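Local structure of flagellar biosynthesis protein FlhF (Bacillus subtilis, 2PX0) at residues Ser216-Ser221 and Asn242-Thr247; Ile267-Met272 and Gln283-Leu288; Glu101-Lys106 and His185-Thr190. The protein binds GTP as a homodimeric GTPase of the signal recognition particle family and is necessary for flagellar biosynthesis in the bacterium. All coordinates share one frame; numbering follows the deposited sequence.

Overall arrangement
The three contacts lie on one parallel sheet of the GTPase domain. Interaction 1 joins two of its inner strands about 2 Å from the centre of the chain, and the T247 side chain is about 4 Å from bound GMPPNP. Interaction 2 is centred about 10 Å from it, on an edge strand of the sheet, 271-272, and the two meet through probable backbone hydrogen bonds, Y244 O to G270 N at 2.7 Å and F246 N to F271 O at 3.2 Å. Interaction 3 packs the segment entering strand 107-112 on strand 185-189, with centres about 12 Å from interaction 1 and 16 Å from interaction 2; its D189 and T190 belong to a probable GTP-binding motif.

Interaction 1: residues Ser216-Ser221 and Asn242-Thr247; sequences SFLVLS and NQYIFT
F217 to S221 pair in register with Q243 to T247 in a parallel beta ladder, the two strands of a beta-alpha-beta unit closed through helix 226-232 in the P-loop GTPase fold. The short strand axes approach to 4.7 Å and diverge by 25°. Three backbone bonds hold the ladder, I245 N to L218 O at 3.0 Å, L220 N to I245 O at 2.9 Å, and T247 N to L220 O, with a weak fourth from N242 N to S216 O where the strands begin to pair. L220 O also receives a CA-H...O contact from F246.

On one face, I245 CD1 reaches F217 CB at 3.7 Å, and I245 CB meets V219 CG2. The F217 ring runs beside Q243, its CE1 lying 3.5 Å from Q243 CB, with ring and amide planes 74° apart; the amide itself bonds away from the ladder, through NE2 to K98 O. On the other face, the Y244 ring turns its edge to L218, CE1 touching CD2, and the L218 side chain points the same way as the Y244 ring. F246 and L220 repeat this side-by-side arrangement, CE1 of the ring 4.0 Å from L220 CB.

Helix 118-132 packs on the face of V219 and I245, while helix 256-263 packs against Y244 and F246. L220 also touches S113 of the probable GTP-binding segment. At the nucleotide end, T247 OG1 stands between its backbone N and carbonyl carbon (chi1 66°); it hydrogen-bonds A116 O and lies 3.5 Å from S221 CB.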
# COMPACT_ATOMS: atom_id res chain seq x y z
N SER A 216 -19.10 11.24 -1.17
CA SER A 216 -17.77 10.70 -1.44
C SER A 216 -16.97 10.15 -0.25
O SER A 216 -17.14 10.59 0.88
CB SER A 216 -16.92 11.75 -2.15
OG SER A 216 -16.80 12.93 -1.36
N PHE A 217 -16.08 9.20 -0.56
CA PHE A 217 -15.26 8.52 0.45
C PHE A 217 -13.81 8.36 0.02
O PHE A 217 -13.53 7.59 -0.90
CB PHE A 217 -15.85 7.14 0.71
CG PHE A 217 -17.16 7.16 1.43
CD1 PHE A 217 -17.20 7.26 2.82
CD2 PHE A 217 -18.36 7.08 0.72
CE1 PHE A 217 -18.40 7.28 3.48
CE2 PHE A 217 -19.56 7.11 1.37
CZ PHE A 217 -19.59 7.21 2.76
N LEU A 218 -12.89 9.05 0.69
CA LEU A 218 -11.48 8.96 0.33
C LEU A 218 -10.86 7.67 0.85
O LEU A 218 -10.75 7.46 2.06
CB LEU A 218 -10.73 10.18 0.87
CG LEU A 218 -9.22 10.20 0.64
CD1 LEU A 218 -8.88 10.20 -0.85
CD2 LEU A 218 -8.64 11.44 1.29
N VAL A 219 -10.42 6.81 -0.06
CA VAL A 219 -9.86 5.52 0.33
C VAL A 219 -8.34 5.43 0.47
O VAL A 219 -7.61 5.47 -0.53
CB VAL A 219 -10.33 4.42 -0.66
CG1 VAL A 219 -9.56 3.12 -0.43
CG2 VAL A 219 -11.83 4.19 -0.48
N LEU A 220 -7.86 5.30 1.71
CA LEU A 220 -6.43 5.18 1.97
C LEU A 220 -6.20 3.87 2.69
O LEU A 220 -7.11 3.36 3.37
CB LEU A 220 -5.92 6.30 2.87
CG LEU A 220 -6.06 7.75 2.44
CD1 LEU A 220 -5.43 8.59 3.50
CD2 LEU A 220 -5.41 8.00 1.11
N SER A 221 -4.98 3.33 2.56
CA SER A 221 -4.63 2.08 3.19
C SER A 221 -3.84 2.24 4.47
O SER A 221 -2.94 3.07 4.55
CB SER A 221 -3.84 1.22 2.23
OG SER A 221 -3.28 0.11 2.92
N ASN A 242 -16.57 13.45 2.48
CA ASN A 242 -17.44 13.24 3.65
C ASN A 242 -16.77 12.45 4.79
O ASN A 242 -16.74 12.89 5.93
CB ASN A 242 -18.71 12.49 3.23
CG ASN A 242 -19.47 13.18 2.13
OD1 ASN A 242 -18.95 13.39 1.03
ND2 ASN A 242 -20.72 13.53 2.41
N GLN A 243 -16.25 11.27 4.46
CA GLN A 243 -15.63 10.39 5.44
C GLN A 243 -14.30 9.87 4.93
O GLN A 243 -13.76 10.37 3.95
CB GLN A 243 -16.53 9.19 5.73
CG GLN A 243 -17.87 9.52 6.35
CD GLN A 243 -17.74 9.84 7.81
OE1 GLN A 243 -17.36 8.98 8.62
NE2 GLN A 243 -18.06 11.08 8.17
N TYR A 244 -13.80 8.83 5.59
CA TYR A 244 -12.54 8.20 5.23
C TYR A 244 -12.68 6.68 5.30
O TYR A 244 -13.37 6.14 6.17
CB TYR A 244 -11.47 8.56 6.25
CG TYR A 244 -10.63 9.78 6.00
CD1 TYR A 244 -9.98 9.98 4.79
CD2 TYR A 244 -10.33 10.64 7.05
CE1 TYR A 244 -9.05 11.01 4.63
CE2 TYR A 244 -9.41 11.67 6.91
CZ TYR A 244 -8.77 11.84 5.70
OH TYR A 244 -7.85 12.84 5.59
N ILE A 245 -11.98 5.98 4.42
CA ILE A 245 -11.99 4.53 4.45
C ILE A 245 -10.55 4.03 4.54
O ILE A 245 -9.72 4.27 3.65
CB ILE A 245 -12.70 3.94 3.24
CG1 ILE A 245 -14.16 4.41 3.25
CG2 ILE A 245 -12.67 2.43 3.30
CD1 ILE A 245 -15.01 3.87 2.11
N PHE A 246 -10.25 3.37 5.66
CA PHE A 246 -8.93 2.84 5.89
C PHE A 246 -9.00 1.35 5.73
O PHE A 246 -9.72 0.66 6.45
CB PHE A 246 -8.44 3.22 7.30
CG PHE A 246 -7.97 4.64 7.40
CD1 PHE A 246 -6.74 5.03 6.85
CD2 PHE A 246 -8.78 5.61 7.97
CE1 PHE A 246 -6.34 6.35 6.87
CE2 PHE A 246 -8.37 6.94 7.99
CZ PHE A 246 -7.16 7.31 7.44
N THR A 247 -8.25 0.84 4.77
CA THR A 247 -8.26 -0.58 4.49
C THR A 247 -7.07 -1.32 5.09
O THR A 247 -6.13 -0.72 5.61
CB THR A 247 -8.25 -0.82 2.99
OG1 THR A 247 -7.01 -0.35 2.46
CG2 THR A 247 -9.42 -0.07 2.32

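Interaction 2: residues Ile267-Met272 and Gln283-Leu288; sequences IGVGFM and QTVSPL
M272 and Q283 form a single antiparallel hydrogen-bonded bridge: Q283 N reaches M272 O at 2.8 Å, and M272 N reaches Q283 O at 3.0 Å. The same Q283 O takes a CA-H...O contact from F271 and lies near the plane of the F271 ring, at its edge, 3.8 Å from CD1.

Beyond the bridge the apolar contact gathers on V285, whose two methyls have different nearest partners. CG1 meets M272 CE at 3.4 Å, while CG2 meets V269 CG2 at 3.5 Å. The M272 chain bends at chi2 and again at chi3 (-52°), which carries CE to V285, the two side chains crossing at about a right angle. Q283 CG, set between its backbone N and carbonyl carbon (chi1 54°), lies 3.3 Å from M272 O. T284 OG1 gives only a weak bond to G270 O across the contact; its stronger partner is Q100 NE2.

The bridge thus fastens the segment leading into the C-terminal helix 287-294 to the edge strand 271-272 of the GTPase sheet. S286 is the N-cap of that helix, its OG accepting from G289 N, and M293 on the helix packs against both M272 and V285. On the side of strand 243-247, F271 touches I245 and V269 touches F246.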
# COMPACT_ATOMS: atom_id res chain seq x y z
N ILE A 267 -12.62 15.57 9.34
CA ILE A 267 -13.59 14.48 9.14
C ILE A 267 -13.03 13.18 9.71
O ILE A 267 -11.81 13.00 9.75
CB ILE A 267 -13.95 14.25 7.65
CG1 ILE A 267 -12.70 14.31 6.78
CG2 ILE A 267 -14.96 15.27 7.20
CD1 ILE A 267 -12.99 14.31 5.29
N GLY A 268 -13.92 12.30 10.15
CA GLY A 268 -13.48 11.03 10.72
C GLY A 268 -13.52 9.86 9.74
O GLY A 268 -13.54 10.05 8.52
N VAL A 269 -13.54 8.64 10.26
CA VAL A 269 -13.58 7.49 9.38
C VAL A 269 -14.99 6.94 9.25
O VAL A 269 -15.74 6.84 10.23
CB VAL A 269 -12.61 6.35 9.86
CG1 VAL A 269 -11.45 6.95 10.66
CG2 VAL A 269 -13.37 5.30 10.67
N GLY A 270 -15.35 6.59 8.02
CA GLY A 270 -16.66 6.01 7.80
C GLY A 270 -16.49 4.51 7.96
O GLY A 270 -17.09 3.90 8.83
N PHE A 271 -15.62 3.94 7.14
CA PHE A 271 -15.38 2.51 7.18
C PHE A 271 -13.92 2.08 7.34
O PHE A 271 -12.98 2.86 7.15
CB PHE A 271 -15.96 1.91 5.90
CG PHE A 271 -17.43 2.12 5.76
CD1 PHE A 271 -18.33 1.33 6.46
CD2 PHE A 271 -17.92 3.17 4.99
CE1 PHE A 271 -19.69 1.58 6.41
CE2 PHE A 271 -19.30 3.43 4.93
CZ PHE A 271 -20.17 2.64 5.64
N MET A 272 -13.75 0.82 7.70
CA MET A 272 -12.44 0.22 7.85
C MET A 272 -12.65 -1.22 7.38
O MET A 272 -13.71 -1.79 7.60
CB MET A 272 -11.97 0.23 9.31
CG MET A 272 -11.58 1.61 9.86
SD MET A 272 -10.22 1.53 11.07
CE MET A 272 -10.85 0.31 12.15
N GLN A 283 -16.07 -3.04 8.43
CA GLN A 283 -16.57 -2.62 9.74
C GLN A 283 -16.59 -1.13 9.95
O GLN A 283 -16.12 -0.36 9.12
CB GLN A 283 -15.73 -3.22 10.85
CG GLN A 283 -14.28 -2.91 10.69
CD GLN A 283 -13.47 -3.30 11.91
OE1 GLN A 283 -13.63 -2.70 12.97
NE2 GLN A 283 -12.59 -4.29 11.76
N THR A 284 -17.13 -0.73 11.11
CA THR A 284 -17.23 0.67 11.48
C THR A 284 -16.70 0.93 12.90
O THR A 284 -16.83 0.08 13.78
CB THR A 284 -18.68 1.12 11.39
OG1 THR A 284 -18.74 2.54 11.45
CG2 THR A 284 -19.49 0.54 12.53
N VAL A 285 -16.10 2.10 13.13
CA VAL A 285 -15.53 2.41 14.45
C VAL A 285 -15.81 3.83 14.90
O VAL A 285 -16.16 4.68 14.09
CB VAL A 285 -13.99 2.23 14.46
CG1 VAL A 285 -13.63 0.84 13.99
CG2 VAL A 285 -13.34 3.26 13.57
N SER A 286 -15.63 4.06 16.19
CA SER A 286 -15.84 5.37 16.82
C SER A 286 -14.52 5.97 17.32
O SER A 286 -13.57 5.25 17.61
CB SER A 286 -16.78 5.21 18.01
OG SER A 286 -16.14 4.44 19.02
N PRO A 287 -14.46 7.31 17.46
CA PRO A 287 -13.22 7.93 17.95
C PRO A 287 -12.61 7.11 19.07
O PRO A 287 -11.51 6.58 18.92
CB PRO A 287 -13.70 9.30 18.41
CG PRO A 287 -14.71 9.63 17.36
CD PRO A 287 -15.49 8.33 17.23
N LEU A 288 -13.32 7.00 20.19
CA LEU A 288 -12.80 6.22 21.31
C LEU A 288 -12.56 4.74 20.93
O LEU A 288 -11.67 4.08 21.47
CB LEU A 288 -13.76 6.28 22.51
CG LEU A 288 -13.45 5.30 23.65
CD1 LEU A 288 -11.99 5.40 24.05
CD2 LEU A 288 -14.34 5.61 24.83

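Interaction 3: residues Glu101-Lys106 and His185-Thr190; sequences EPIHSK and HVFVDT
I103 and H185 meet where the segment entering strand 107-112 passes strand 185-189 near H185; the two strands are parallel neighbours in the P-loop GTPase sheet. I103 sets its CG2 methyl over one face of the imidazole, 3.4 Å from H185 CE1 and 3.6 Å from H185 ND1. The methyl is anti to the backbone N, and the other branch leaves beside that nitrogen (chi1 -85°), continuing extended to CD1. This terminal methyl approaches the F187 ring at its edge, near the ring plane, 3.9 Å from CE2. One isoleucine therefore spans two aromatic groups with two different methyls.

H185 CG is anti to the carbonyl carbon (chi1 -59°), and the ring leans toward 103-106 although CB does not head there. Backbone oxygens also lie near the ring: H104 O is 3.1 Å from H185 NE2, and S105 O is 3.1 Å from H185 CD2. The backbone nitrogens of H104 and S105 both bond Q215 OE1.

K106 O faces V186 N, but the modelled separation is too short to be trusted in detail. K106 NZ hydrogen-bonds S181 O. Helix 118-132 packs on the I103, H185 and F187 side through L122, L125 and S129. Where K106 crosses V186 obliquely, its CG lies 4.0 Å from V186 CG2.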
# COMPACT_ATOMS: atom_id res chain seq x y z
N GLU A 101 -20.54 8.24 9.52
CA GLU A 101 -21.64 8.77 8.74
C GLU A 101 -22.13 7.59 7.91
O GLU A 101 -21.42 7.13 7.02
CB GLU A 101 -21.11 9.88 7.83
CG GLU A 101 -22.16 10.64 7.05
CD GLU A 101 -21.52 11.62 6.07
OE1 GLU A 101 -21.10 11.19 4.96
OE2 GLU A 101 -21.42 12.83 6.40
N PRO A 102 -23.32 7.07 8.18
CA PRO A 102 -23.85 5.93 7.41
C PRO A 102 -24.10 6.28 5.96
O PRO A 102 -24.05 7.45 5.56
CB PRO A 102 -25.15 5.61 8.13
CG PRO A 102 -25.63 6.96 8.52
CD PRO A 102 -24.35 7.58 9.10
N ILE A 103 -24.37 5.27 5.15
CA ILE A 103 -24.65 5.50 3.74
C ILE A 103 -26.11 5.95 3.56
O ILE A 103 -27.04 5.23 3.92
CB ILE A 103 -24.38 4.22 2.92
CG1 ILE A 103 -22.90 4.17 2.56
CG2 ILE A 103 -25.26 4.19 1.67
CD1 ILE A 103 -22.52 3.02 1.67
N HIS A 104 -26.29 7.16 3.03
CA HIS A 104 -27.61 7.73 2.80
C HIS A 104 -27.86 8.12 1.34
O HIS A 104 -28.75 7.58 0.69
CB HIS A 104 -27.81 8.99 3.65
CG HIS A 104 -28.08 8.70 5.10
ND1 HIS A 104 -29.14 7.91 5.51
CD2 HIS A 104 -27.45 9.11 6.22
CE1 HIS A 104 -29.14 7.86 6.83
NE2 HIS A 104 -28.13 8.57 7.29
N SER A 105 -27.06 9.07 0.86
CA SER A 105 -27.17 9.57 -0.51
C SER A 105 -27.41 8.48 -1.55
O SER A 105 -27.15 7.30 -1.32
CB SER A 105 -25.91 10.36 -0.88
OG SER A 105 -25.72 11.44 0.01
N LYS A 106 -27.89 8.90 -2.71
CA LYS A 106 -28.18 7.99 -3.80
C LYS A 106 -26.91 7.61 -4.53
O LYS A 106 -26.83 6.55 -5.16
CB LYS A 106 -29.17 8.65 -4.76
CG LYS A 106 -29.51 7.84 -6.00
CD LYS A 106 -30.72 8.41 -6.72
CE LYS A 106 -31.98 8.30 -5.84
NZ LYS A 106 -33.21 8.76 -6.54
N HIS A 185 -29.44 3.58 -4.09
CA HIS A 185 -28.03 3.88 -4.06
C HIS A 185 -27.32 3.47 -5.35
O HIS A 185 -27.66 2.46 -5.97
CB HIS A 185 -27.38 3.16 -2.88
CG HIS A 185 -27.97 3.55 -1.56
ND1 HIS A 185 -27.81 2.79 -0.42
CD2 HIS A 185 -28.70 4.63 -1.19
CE1 HIS A 185 -28.43 3.38 0.59
NE2 HIS A 185 -28.98 4.50 0.15
N VAL A 186 -26.35 4.28 -5.73
CA VAL A 186 -25.57 4.02 -6.93
C VAL A 186 -24.10 4.06 -6.51
O VAL A 186 -23.57 5.11 -6.14
CB VAL A 186 -25.83 5.08 -7.99
CG1 VAL A 186 -25.22 4.65 -9.30
CG2 VAL A 186 -27.31 5.32 -8.12
N PHE A 187 -23.45 2.90 -6.56
CA PHE A 187 -22.05 2.82 -6.18
C PHE A 187 -21.09 3.08 -7.34
O PHE A 187 -20.99 2.29 -8.29
CB PHE A 187 -21.79 1.46 -5.53
CG PHE A 187 -22.59 1.22 -4.28
CD1 PHE A 187 -23.93 0.83 -4.36
CD2 PHE A 187 -22.04 1.45 -3.02
CE1 PHE A 187 -24.71 0.67 -3.20
CE2 PHE A 187 -22.81 1.29 -1.85
CZ PHE A 187 -24.15 0.91 -1.95
N VAL A 188 -20.40 4.22 -7.25
CA VAL A 188 -19.43 4.63 -8.27
C VAL A 188 -18.00 4.29 -7.87
O VAL A 188 -17.54 4.67 -6.80
CB VAL A 188 -19.50 6.13 -8.52
CG1 VAL A 188 -18.55 6.50 -9.64
CG2 VAL A 188 -20.91 6.54 -8.86
N ASP A 189 -17.30 3.60 -8.76
CA ASP A 189 -15.91 3.18 -8.56
C ASP A 189 -15.08 4.13 -9.44
O ASP A 189 -15.59 4.64 -10.43
CB ASP A 189 -15.76 1.71 -9.01
CG ASP A 189 -14.37 1.12 -8.75
OD1 ASP A 189 -13.61 1.68 -7.93
OD2 ASP A 189 -14.04 0.07 -9.36
N THR A 190 -13.84 4.39 -9.05
CA THR A 190 -12.98 5.30 -9.81
C THR A 190 -11.59 4.72 -10.07
O THR A 190 -11.18 3.77 -9.41
CB THR A 190 -12.80 6.66 -9.08
OG1 THR A 190 -11.97 6.47 -7.93
CG2 THR A 190 -14.15 7.22 -8.65